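Local coordinates for protein putative TRAP PERIPLASMIC SOLUTE BINDING PROTEIN (Haemophilus influenzae, PDB 4PBQ) that probably serves as the periplasmic solute-binding component of a TRAP transporter and holds L-gulonate in its pocket, at residues S151-E156 with V201-E206; L164-P169 with M181-Q186. One frame throughout, in Å; residues are numbered along the deposited sequence.

Contact 1. Residues S151-E156 with V201-E206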
loop_
_atom_site.group_PDB
_atom_site.type_symbol
_atom_site.label_atom_id
_atom_site.label_comp_id
_atom_site.label_asym_id
_atom_site.label_seq_id
_atom_site.Cartn_x
_atom_site.Cartn_y
_atom_site.Cartn_z
ATOM N N SER A 151 -0.587 12.844 13.593
ATOM C CA SER A 151 0.095 13.075 14.847
ATOM C C SER A 151 -0.701 13.952 15.793
ATOM O O SER A 151 -1.329 14.922 15.371
ATOM C CB SER A 151 1.439 13.756 14.554
ATOM O OG SER A 151 2.115 14.002 15.759
ATOM N N ASN A 152 -0.616 13.657 17.089
ATOM C CA ASN A 152 -1.159 14.532 18.120
ATOM C C ASN A 152 -0.273 15.754 18.309
ATOM O O ASN A 152 -0.692 16.731 18.903
ATOM C CB ASN A 152 -1.236 13.826 19.464
ATOM C CG ASN A 152 -2.216 12.674 19.474
ATOM O OD1 ASN A 152 -3.213 12.688 18.762
ATOM N ND2 ASN A 152 -1.937 11.678 20.292
ATOM N N LYS A 153 0.959 15.653 17.820
ATOM C CA LYS A 153 1.980 16.674 18.030
ATOM C C LYS A 153 2.303 17.374 16.710
ATOM O O LYS A 153 2.504 16.720 15.705
ATOM C CB LYS A 153 3.268 16.016 18.563
ATOM C CG LYS A 153 3.181 15.401 19.973
ATOM C CD LYS A 153 4.496 14.690 20.337
ATOM C CE LYS A 153 4.480 14.064 21.738
ATOM N NZ LYS A 153 5.589 13.042 21.913
ATOM N N LYS A 154 2.411 18.699 16.725
ATOM C CA LYS A 154 2.788 19.422 15.526
ATOM C C LYS A 154 4.232 19.088 15.107
ATOM O O LYS A 154 5.140 19.082 15.933
ATOM C CB LYS A 154 2.600 20.920 15.749
ATOM C CG LYS A 154 3.141 21.796 14.649
ATOM C CD LYS A 154 2.964 23.286 14.976
ATOM C CE LYS A 154 1.671 23.831 14.409
ATOM N NZ LYS A 154 1.598 25.324 14.531
ATOM N N LEU A 155 4.425 18.789 13.826
ATOM C CA LEU A 155 5.751 18.528 13.282
ATOM C C LEU A 155 6.004 19.441 12.085
ATOM O O LEU A 155 5.326 19.334 11.064
ATOM C CB LEU A 155 5.881 17.063 12.847
ATOM C CG LEU A 155 5.398 16.012 13.853
ATOM C CD1 LEU A 155 5.346 14.654 13.174
ATOM C CD2 LEU A 155 6.312 15.983 15.092
ATOM N N GLU A 156 6.985 20.338 12.188
ATOM C CA GLU A 156 7.255 21.254 11.079
ATOM C C GLU A 156 8.743 21.435 10.803
ATOM O O GLU A 156 9.125 22.200 9.922
ATOM C CB GLU A 156 6.573 22.613 11.314
ATOM C CG GLU A 156 6.985 23.312 12.582
ATOM C CD GLU A 156 5.968 24.371 13.045
ATOM O OE1 GLU A 156 6.023 24.756 14.231
ATOM O OE2 GLU A 156 5.126 24.818 12.237
ATOM N N VAL A 201 0.138 5.245 23.999
ATOM C CA VAL A 201 1.317 4.443 23.739
ATOM C C VAL A 201 2.075 4.983 22.538
ATOM O O VAL A 201 3.281 4.825 22.431
ATOM C CB VAL A 201 0.934 2.954 23.519
ATOM C CG1 VAL A 201 2.120 2.135 23.092
ATOM C CG2 VAL A 201 0.334 2.388 24.800
ATOM N N ILE A 202 1.341 5.601 21.621
ATOM C CA ILE A 202 1.931 6.234 20.455
ATOM C C ILE A 202 1.341 7.630 20.334
ATOM O O ILE A 202 0.302 7.927 20.925
ATOM C CB ILE A 202 1.618 5.453 19.156
ATOM C CG1 ILE A 202 0.110 5.281 18.965
ATOM C CG2 ILE A 202 2.345 4.055 19.160
ATOM C CD1 ILE A 202 -0.261 4.547 17.653
ATOM N N ASP A 203 1.997 8.470 19.543
ATOM C CA ASP A 203 1.543 9.831 19.267
ATOM C C ASP A 203 0.873 9.958 17.899
ATOM O O ASP A 203 0.139 10.923 17.644
ATOM C CB ASP A 203 2.721 10.774 19.278
ATOM C CG ASP A 203 3.418 10.812 20.617
ATOM O OD1 ASP A 203 2.720 11.027 21.629
ATOM O OD2 ASP A 203 4.655 10.602 20.641
ATOM N N GLY A 204 1.152 8.999 17.019
ATOM C CA GLY A 204 0.619 9.037 15.678
ATOM C C GLY A 204 0.988 7.808 14.869
ATOM O O GLY A 204 1.440 6.766 15.390
ATOM N N GLN A 205 0.745 7.911 13.572
ATOM C CA GLN A 205 0.967 6.816 12.644
ATOM C C GLN A 205 1.231 7.426 11.268
ATOM O O GLN A 205 1.305 8.650 11.143
ATOM C CB GLN A 205 -0.240 5.832 12.619
ATOM C CG GLN A 205 -1.564 6.422 12.148
ATOM C CD GLN A 205 -1.740 6.401 10.639
ATOM O OE1 GLN A 205 -1.695 5.344 10.016
ATOM N NE2 GLN A 205 -1.880 7.580 10.040
ATOM N N GLU A 206 1.381 6.594 10.242
ATOM C CA GLU A 206 1.581 7.109 8.884
ATOM C C GLU A 206 0.905 6.195 7.867
ATOM O O GLU A 206 0.938 4.979 7.996
ATOM C CB GLU A 206 3.065 7.365 8.585
ATOM C CG GLU A 206 4.022 6.245 8.938
ATOM C CD GLU A 206 4.007 5.119 7.924
ATOM O OE1 GLU A 206 4.345 5.379 6.742
ATOM O OE2 GLU A 206 3.646 3.975 8.313
#
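Lys153 reaches over the carboxylate of Asp203 and closes a salt bridge, NZ of Lys153 standing 2.9 Å from OD2 of Asp203. The ammonium does not come in at the rim of the carboxylate but from above it, 57° out of its plane. CG of Lys153 lies anti to the carbonyl carbon (chi1 -67°), and from there the chain runs fully extended, which carries CE over the acid as well, 3.5 Å from Asp203 OD1. That second oxygen is also in a salt bridge with Arg165, so the aspartate sits between two cations, which would be expected to favour its charged form. Next to this pair the backbones meet: Asn152 N donates to Asp203 O at 2.9 Å, a fairly straight bond (160° at the hydrogen). The same carbonyl oxygen accepts from Gln221 NE2 and receives a weaker CA-H...O contact from Ser151, 3.5 Å from its CA. CB of Asn152 lies 3.7 Å from Asp203 O. Ser151 turns its hydroxyl anti to its own backbone N and spends it within its own segment: OG donates to Lys153 O at 2.7 Å, in the carbonyl plane and on a lone pair, linking the ends of the three-residue piece 151-153. Where the CA traces of the two segments come nearest, the CA atoms of Ser151 and Gly204 are 4.2 Å apart. These two residues form an antiparallel, non-hydrogen-bonded pair at the end of the pairing between strands 136-151 and 204-208 in the mixed sheet of this solute-binding protein.

Contact 2. Residues L164-P169 with M181-Q186. With 2UF (L-gulonate), chain D.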
loop_
_atom_site.group_PDB
_atom_site.type_symbol
_atom_site.label_atom_id
_atom_site.label_comp_id
_atom_site.label_asym_id
_atom_site.label_seq_id
_atom_site.Cartn_x
_atom_site.Cartn_y
_atom_site.Cartn_z
ATOM N N LEU A 164 9.132 11.602 19.319
ATOM C CA LEU A 164 7.889 11.183 18.668
ATOM C C LEU A 164 7.760 9.663 18.673
ATOM O O LEU A 164 8.703 8.971 18.301
ATOM C CB LEU A 164 7.842 11.688 17.229
ATOM C CG LEU A 164 6.513 11.422 16.518
ATOM C CD1 LEU A 164 5.366 12.219 17.146
ATOM C CD2 LEU A 164 6.663 11.733 15.036
ATOM N N ARG A 165 6.595 9.160 19.086
ATOM C CA ARG A 165 6.310 7.724 19.069
ATOM C C ARG A 165 5.305 7.445 17.970
ATOM O O ARG A 165 4.172 7.925 18.013
ATOM C CB ARG A 165 5.770 7.277 20.426
ATOM C CG ARG A 165 6.757 7.520 21.588
ATOM C CD ARG A 165 6.084 7.488 22.947
ATOM N NE ARG A 165 4.928 8.368 22.997
ATOM C CZ ARG A 165 3.900 8.207 23.824
ATOM N NH1 ARG A 165 3.897 7.221 24.713
ATOM N NH2 ARG A 165 2.874 9.036 23.772
ATOM N N LEU A 166 5.731 6.689 16.971
ATOM C CA LEU A 166 4.880 6.477 15.804
ATOM C C LEU A 166 4.639 5.003 15.608
ATOM O O LEU A 166 5.589 4.215 15.580
ATOM C CB LEU A 166 5.563 7.052 14.570
ATOM C CG LEU A 166 4.717 7.765 13.527
ATOM C CD1 LEU A 166 4.020 8.992 14.137
ATOM C CD2 LEU A 166 5.567 8.176 12.325
ATOM N N ARG A 167 3.375 4.606 15.470
ATOM C CA ARG A 167 3.108 3.265 14.986
ATOM C C ARG A 167 3.638 3.144 13.570
ATOM O O ARG A 167 3.471 4.060 12.760
ATOM C CB ARG A 167 1.621 2.947 14.993
ATOM C CG ARG A 167 1.270 1.608 14.403
ATOM C CD ARG A 167 0.926 1.686 12.939
ATOM N NE ARG A 167 0.550 0.399 12.377
ATOM C CZ ARG A 167 0.252 0.225 11.100
ATOM N NH1 ARG A 167 0.282 1.267 10.258
ATOM N NH2 ARG A 167 -0.076 -0.975 10.661
ATOM N N VAL A 168 4.252 2.007 13.269
ATOM C CA VAL A 168 4.587 1.654 11.890
ATOM C C VAL A 168 4.003 0.275 11.535
ATOM O O VAL A 168 3.632 -0.504 12.417
ATOM C CB VAL A 168 6.119 1.676 11.622
ATOM C CG1 VAL A 168 6.667 3.097 11.803
ATOM C CG2 VAL A 168 6.838 0.685 12.548
ATOM N N PRO A 169 3.923 -0.027 10.246
ATOM C CA PRO A 169 3.346 -1.341 9.883
ATOM C C PRO A 169 4.254 -2.526 10.207
ATOM O O PRO A 169 5.379 -2.356 10.730
ATOM C CB PRO A 169 3.130 -1.245 8.378
ATOM C CG PRO A 169 3.823 -0.002 7.919
ATOM C CD PRO A 169 4.040 0.885 9.104
HETATM N N MSE A 181 14.694 8.809 10.831
HETATM C CA MSE A 181 14.077 10.113 11.100
HETATM C C MSE A 181 14.235 10.556 12.565
HETATM O O MSE A 181 13.791 11.635 12.930
HETATM C CB MSE A 181 12.586 10.107 10.753
HETATM C CG MSE A 181 12.233 9.780 9.283
HETATM SE SE MSE A 181 13.076 10.980 7.991
HETATM C CE MSE A 181 14.258 9.724 7.094
ATOM N N ASN A 182 14.899 9.733 13.374
ATOM C CA ASN A 182 15.024 9.913 14.824
ATOM C C ASN A 182 13.665 9.812 15.525
ATOM O O ASN A 182 13.458 10.398 16.593
ATOM C CB ASN A 182 15.734 11.241 15.166
ATOM C CG ASN A 182 16.431 11.190 16.504
ATOM O OD1 ASN A 182 16.676 10.111 17.041
ATOM N ND2 ASN A 182 16.766 12.359 17.050
ATOM N N ILE A 183 12.737 9.095 14.881
ATOM C CA ILE A 183 11.439 8.753 15.457
ATOM C C ILE A 183 11.546 7.432 16.210
ATOM O O ILE A 183 12.314 6.567 15.805
ATOM C CB ILE A 183 10.383 8.622 14.341
ATOM C CG1 ILE A 183 10.131 9.971 13.654
ATOM C CG2 ILE A 183 9.071 8.050 14.897
ATOM C CD1 ILE A 183 9.322 9.858 12.356
ATOM N N ASN A 184 10.769 7.272 17.294
ATOM C CA ASN A 184 10.665 5.989 18.015
ATOM C C ASN A 184 9.494 5.166 17.455
ATOM O O ASN A 184 8.356 5.469 17.756
ATOM C CB ASN A 184 10.422 6.215 19.512
ATOM C CG ASN A 184 11.512 7.068 20.166
ATOM O OD1 ASN A 184 12.687 6.953 19.824
ATOM N ND2 ASN A 184 11.122 7.922 21.108
ATOM N N PRO A 185 9.776 4.149 16.641
ATOM C CA PRO A 185 8.704 3.351 16.036
ATOM C C PRO A 185 8.206 2.270 16.966
ATOM O O PRO A 185 8.945 1.773 17.800
ATOM C CB PRO A 185 9.403 2.712 14.845
ATOM C CG PRO A 185 10.806 2.473 15.368
ATOM C CD PRO A 185 11.108 3.681 16.196
ATOM N N GLN A 186 6.955 1.880 16.790
ATOM C CA GLN A 186 6.440 0.659 17.379
ATOM C C GLN A 186 5.613 -0.038 16.314
ATOM O O GLN A 186 4.558 0.442 15.904
ATOM C CB GLN A 186 5.578 0.884 18.634
ATOM C CG GLN A 186 5.133 -0.515 19.199
ATOM C CD GLN A 186 4.616 -0.523 20.651
ATOM O OE1 GLN A 186 4.800 0.430 21.411
ATOM N NE2 GLN A 186 3.959 -1.616 21.027
HETATM O O6A 2UF D . -1.039 -1.272 7.907
HETATM C C6 2UF D . -0.566 -0.376 7.193
HETATM O O6B 2UF D . -0.195 0.740 7.586
HETATM C C5 2UF D . -0.487 -0.667 5.680
HETATM O O5 2UF D . -0.580 0.557 4.984
HETATM C C4 2UF D . 0.842 -1.370 5.323
HETATM O O4 2UF D . 0.882 -2.671 5.932
HETATM C C3 2UF D . 0.982 -1.477 3.789
HETATM O O3 2UF D . -0.214 -2.042 3.150
HETATM C C2 2UF D . 2.196 -2.334 3.394
HETATM O O2 2UF D . 2.401 -2.058 2.022
HETATM C C1 2UF D . 3.487 -1.901 4.156
HETATM O O1 2UF D . 4.585 -2.644 3.600
#
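The flat guanidinium of Arg167 meets the carboxylate of L-gulonate through its edge, while CA of Pro169 lies on one of its faces, 3.5 Å above the plane and offset toward the rim. Two nearly straight bonds join the groups: NH1 of Arg167 to O6B of the ligand at 2.8 Å (173° at the hydrogen) and NH2 of Arg167 to O6A at 2.9 Å (170°). Arg167 sets out with CG anti to its backbone N, bends at chi2 (-93°) and then runs straight to the ligand; its NE is held by Met188 O, which helps fix the rotation of the group. The ring of Pro169 also touches the sugar acid, CB being 3.6 Å from O4, and Glu72, Glu104, Tyr32 and other pocket residues hydrogen-bond to the ligand too. Behind this end, strands 165-168 and 184-186 run parallel, and backbone bonds alternate between them, from Asn184 N to Leu164 O through to Val168 N, which reaches Gln186 O at 3.1 Å. CG2 of Ile183 packs 3.7 Å from CB of Leu166, and its CG1 branch lies side by side with Leu164. Farther along, Val168 and Pro185 point the same way, with CG2 of Val168 4.0 Å from CB of Pro185; both also touch Val175 of helix 172-180, which connects the strands in a beta-alpha-beta unit. Paired N-H donors facing paired carboxylate oxygens make a bidentate pair of hydrogen bonds between oppositely charged groups, consistent with a preference for ligands with a carboxylate held in a set orientation.

The two contacts lie side by side, their centres about 9 Å apart, on the same side of the chain's centre. Along the sequence contact 2 is nested inside contact 1: strand 136-151 ends at Ser151 and runs on into the loop 152-156, the beta-alpha-beta unit of contact 2 follows, and residues 201-206 return to pair with the strand's end. Strand 165-168 also lies next to residues 203 and 204, where Gly204 O probably accepts a hydrogen bond from Arg167 N, and Asp203 joins Arg165. Contact 1 thus borders the strand carrying Arg167, and the two-stranded parallel sheet is tied to the larger mixed sheet close to the L-gulonate pocket, to which Asn207 and Arg147 also belong.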